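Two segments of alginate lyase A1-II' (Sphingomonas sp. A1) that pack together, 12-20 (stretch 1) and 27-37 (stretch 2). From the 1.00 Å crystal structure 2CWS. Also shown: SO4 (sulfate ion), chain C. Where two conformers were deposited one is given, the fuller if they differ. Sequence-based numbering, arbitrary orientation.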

# COMPACT_ATOMS: atom_id res chain seq x y z
N LEU A 12 -5.23 -13.17 5.07
CA LEU A 12 -5.42 -11.82 5.62
C LEU A 12 -5.26 -11.78 7.13
O LEU A 12 -5.71 -10.83 7.79
CB LEU A 12 -6.74 -11.21 5.15
CG LEU A 12 -6.90 -11.18 3.62
CD1 LEU A 12 -8.19 -10.53 3.22
CD2 LEU A 12 -5.76 -10.43 2.96
N SER A 13 -4.63 -12.83 7.69
CA SER A 13 -4.48 -12.92 9.14
C SER A 13 -3.58 -11.86 9.72
O SER A 13 -3.69 -11.61 10.92
CB SER A 13 -3.99 -14.31 9.55
OG SER A 13 -2.68 -14.57 9.09
N HIS A 14 -2.75 -11.23 8.88
CA HIS A 14 -1.86 -10.16 9.33
C HIS A 14 -2.09 -8.90 8.50
O HIS A 14 -1.14 -8.12 8.23
CB HIS A 14 -0.39 -10.60 9.33
CG HIS A 14 -0.17 -11.59 10.41
ND1 HIS A 14 0.21 -11.20 11.68
CD2 HIS A 14 -0.28 -12.95 10.42
CE1 HIS A 14 0.32 -12.27 12.42
NE2 HIS A 14 0.04 -13.34 11.69
N TRP A 15 -3.34 -8.62 8.15
CA TRP A 15 -3.74 -7.36 7.53
C TRP A 15 -5.02 -6.87 8.20
O TRP A 15 -5.88 -7.72 8.52
CB TRP A 15 -4.03 -7.53 6.05
CG TRP A 15 -2.89 -7.95 5.16
CD1 TRP A 15 -2.59 -9.21 4.72
CD2 TRP A 15 -1.87 -7.09 4.61
NE1 TRP A 15 -1.47 -9.19 3.92
CE2 TRP A 15 -1.01 -7.90 3.83
CE3 TRP A 15 -1.62 -5.70 4.69
CZ2 TRP A 15 0.08 -7.38 3.13
CZ3 TRP A 15 -0.54 -5.18 4.00
CH2 TRP A 15 0.28 -6.03 3.25
N LYS A 16 -5.20 -5.57 8.30
CA LYS A 16 -6.53 -5.00 8.55
C LYS A 16 -6.88 -4.15 7.33
O LYS A 16 -5.99 -3.77 6.54
CB LYS A 16 -6.60 -4.19 9.85
CG LYS A 16 -5.77 -2.93 9.86
CD LYS A 16 -5.97 -2.15 11.16
CE LYS A 16 -5.08 -0.92 11.22
NZ LYS A 16 -5.42 -0.09 12.40
N LEU A 17 -8.16 -3.85 7.14
CA LEU A 17 -8.62 -3.11 5.99
C LEU A 17 -9.18 -1.76 6.40
O LEU A 17 -9.99 -1.68 7.33
CB LEU A 17 -9.75 -3.92 5.30
CG LEU A 17 -10.47 -3.24 4.11
CD1 LEU A 17 -9.55 -2.99 2.93
CD2 LEU A 17 -11.64 -4.13 3.71
N GLN A 18 -8.75 -0.72 5.71
CA GLN A 18 -9.20 0.65 5.91
C GLN A 18 -10.11 1.03 4.75
O GLN A 18 -9.72 0.85 3.58
CB GLN A 18 -7.96 1.57 6.02
CG GLN A 18 -7.12 1.21 7.22
CD GLN A 18 -5.79 1.89 7.27
OE1 GLN A 18 -5.17 2.08 6.19
NE2 GLN A 18 -5.33 2.22 8.46
N LEU A 19 -11.28 1.56 5.09
CA LEU A 19 -12.34 1.84 4.10
C LEU A 19 -12.52 3.30 3.81
O LEU A 19 -12.18 4.16 4.61
CB LEU A 19 -13.67 1.25 4.63
CG LEU A 19 -13.66 -0.27 4.77
CD1 LEU A 19 -14.98 -0.68 5.49
CD2 LEU A 19 -13.53 -0.97 3.45
N PRO A 20 -13.19 3.59 2.69
CA PRO A 20 -13.47 4.98 2.30
C PRO A 20 -14.90 5.40 2.57
O PRO A 20 -15.39 6.35 1.95
CB PRO A 20 -13.21 4.94 0.79
CG PRO A 20 -13.75 3.60 0.39
CD PRO A 20 -13.45 2.68 1.55
S SO4 C . -2.96 2.81 12.22
O1 SO4 C . -3.01 2.06 10.83
O2 SO4 C . -3.69 2.04 13.16
O3 SO4 C . -1.65 3.04 12.63
O4 SO4 C . -3.60 4.07 11.83
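Stretch 2, residues 27-37: ISSANLGLGYT

The shortest polar contact between the stretches is the hydrogen bond from Ser29 OG to Trp15 O, 2.7 Å long. Ser29 holds chi1 at -52° (m) with its CB directed toward stretch 1, which brings the hydroxyl onto that carbonyl; its CB also lies 3.5 Å from Leu12 O. Next come two backbone bonds that define a single antiparallel bridge: Ile27 N donates to Leu17 O at 2.8 Å (N-H...acceptor angle 163°), and Leu17 N donates to Ile27 O at 3.0 Å (171°). Both are nearly linear, and the CA atoms of Leu17 and Ile27 are 5.0 Å apart.

After Ile27, stretch 2 changes conformation. Ile27 is extended (phi/psi -108/127), whereas residues 29-33 are helical. Ser28 is the N-cap, its OG accepting from Asn31 N at 3.0 Å. The helix crosses strand 15-18 almost perpendicularly, at 89°, with a closest axial approach of 7.5 Å. Gly35 ends the turn in a Schellman motif: its phi is +102°, Gly35 N donates to Leu32 O at 3.1 Å, and Tyr36 N reaches Asn31 O at 3.1 Å.

This course sets apolar side chains of stretch 2 against the strand and its flanks. At the bridge, Leu17 CB and Ile27 CB lie on the same face of the sheet, 4.1 Å apart. Leu32 points toward stretch 1 and spans several residues: its CD2 is 4.0 Å from Leu17 CB, its CD1 3.5 Å from Trp15 O, and its CB 4.0 Å from Leu12 CD1. Beyond the helix, Tyr36 turns its ring back, with CE1 3.6 Å from Leu17 CD2 and OH 3.4 Å from Leu19 CD1; both leucines approach the ring obliquely. Leu19 CD1 also packs 3.9 Å from Ile27 CG1. Altogether the contact buries 488 Å², summed over both sides.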

# COMPACT_ATOMS: atom_id res chain seq x y z
N ILE A 27 -11.78 -2.78 9.20
CA ILE A 27 -12.20 -4.18 9.35
C ILE A 27 -10.99 -4.97 9.85
O ILE A 27 -9.93 -4.94 9.26
CB ILE A 27 -12.71 -4.78 8.03
CG1 ILE A 27 -13.77 -3.92 7.34
CG2 ILE A 27 -13.23 -6.20 8.25
CD1 ILE A 27 -15.03 -3.63 8.20
N SER A 28 -11.22 -5.69 10.96
CA SER A 28 -10.17 -6.44 11.62
C SER A 28 -9.72 -7.65 10.77
O SER A 28 -10.45 -8.16 9.91
CB SER A 28 -10.68 -6.98 12.96
OG SER A 28 -11.64 -8.01 12.68
N SER A 29 -8.51 -8.11 11.05
CA SER A 29 -8.01 -9.31 10.40
C SER A 29 -8.97 -10.47 10.56
O SER A 29 -9.24 -11.22 9.63
CB SER A 29 -6.66 -9.78 10.97
OG SER A 29 -5.73 -8.71 10.98
N ALA A 30 -9.50 -10.62 11.77
CA ALA A 30 -10.41 -11.77 11.99
C ALA A 30 -11.65 -11.64 11.14
O ALA A 30 -12.12 -12.66 10.58
CB ALA A 30 -10.80 -11.86 13.46
N ASN A 31 -12.22 -10.46 11.03
CA ASN A 31 -13.42 -10.30 10.22
C ASN A 31 -13.13 -10.46 8.75
O ASN A 31 -13.96 -10.97 7.99
CB ASN A 31 -14.14 -9.00 10.53
CG ASN A 31 -14.93 -9.15 11.83
OD1 ASN A 31 -15.42 -10.27 12.15
ND2 ASN A 31 -15.07 -8.06 12.55
N LEU A 32 -11.91 -10.09 8.29
CA LEU A 32 -11.55 -10.38 6.90
C LEU A 32 -11.55 -11.89 6.68
O LEU A 32 -12.05 -12.39 5.68
CB LEU A 32 -10.18 -9.76 6.60
CG LEU A 32 -10.13 -8.24 6.56
CD1 LEU A 32 -8.69 -7.77 6.37
CD2 LEU A 32 -11.04 -7.66 5.50
N GLY A 33 -10.98 -12.63 7.64
CA GLY A 33 -10.93 -14.08 7.54
C GLY A 33 -12.29 -14.75 7.59
O GLY A 33 -12.37 -15.88 7.01
N LEU A 34 -13.26 -14.12 8.23
CA LEU A 34 -14.61 -14.64 8.34
C LEU A 34 -15.46 -14.23 7.13
O LEU A 34 -16.66 -14.53 7.12
CB LEU A 34 -15.27 -14.10 9.64
CG LEU A 34 -14.75 -14.85 10.88
CD1 LEU A 34 -14.96 -14.03 12.14
CD2 LEU A 34 -15.45 -16.19 11.02
N GLY A 35 -14.89 -13.56 6.14
CA GLY A 35 -15.55 -13.36 4.88
C GLY A 35 -16.16 -11.98 4.68
O GLY A 35 -17.08 -11.89 3.86
N TYR A 36 -15.67 -10.97 5.36
CA TYR A 36 -16.14 -9.62 5.08
C TYR A 36 -16.08 -9.35 3.56
O TYR A 36 -15.06 -9.61 2.90
CB TYR A 36 -15.20 -8.62 5.84
CG TYR A 36 -15.55 -7.21 5.40
CD1 TYR A 36 -14.80 -6.56 4.42
CD2 TYR A 36 -16.63 -6.55 5.98
CE1 TYR A 36 -15.08 -5.31 3.99
CE2 TYR A 36 -16.95 -5.25 5.52
CZ TYR A 36 -16.17 -4.66 4.54
OH TYR A 36 -16.46 -3.39 4.10
N THR A 37 -17.14 -8.72 3.08
CA THR A 37 -17.20 -8.22 1.71
C THR A 37 -18.19 -7.08 1.67
O THR A 37 -19.13 -7.04 2.45
CB THR A 37 -17.58 -9.37 0.75
OG1 THR A 37 -17.57 -8.93 -0.60
CG2 THR A 37 -19.00 -9.84 1.07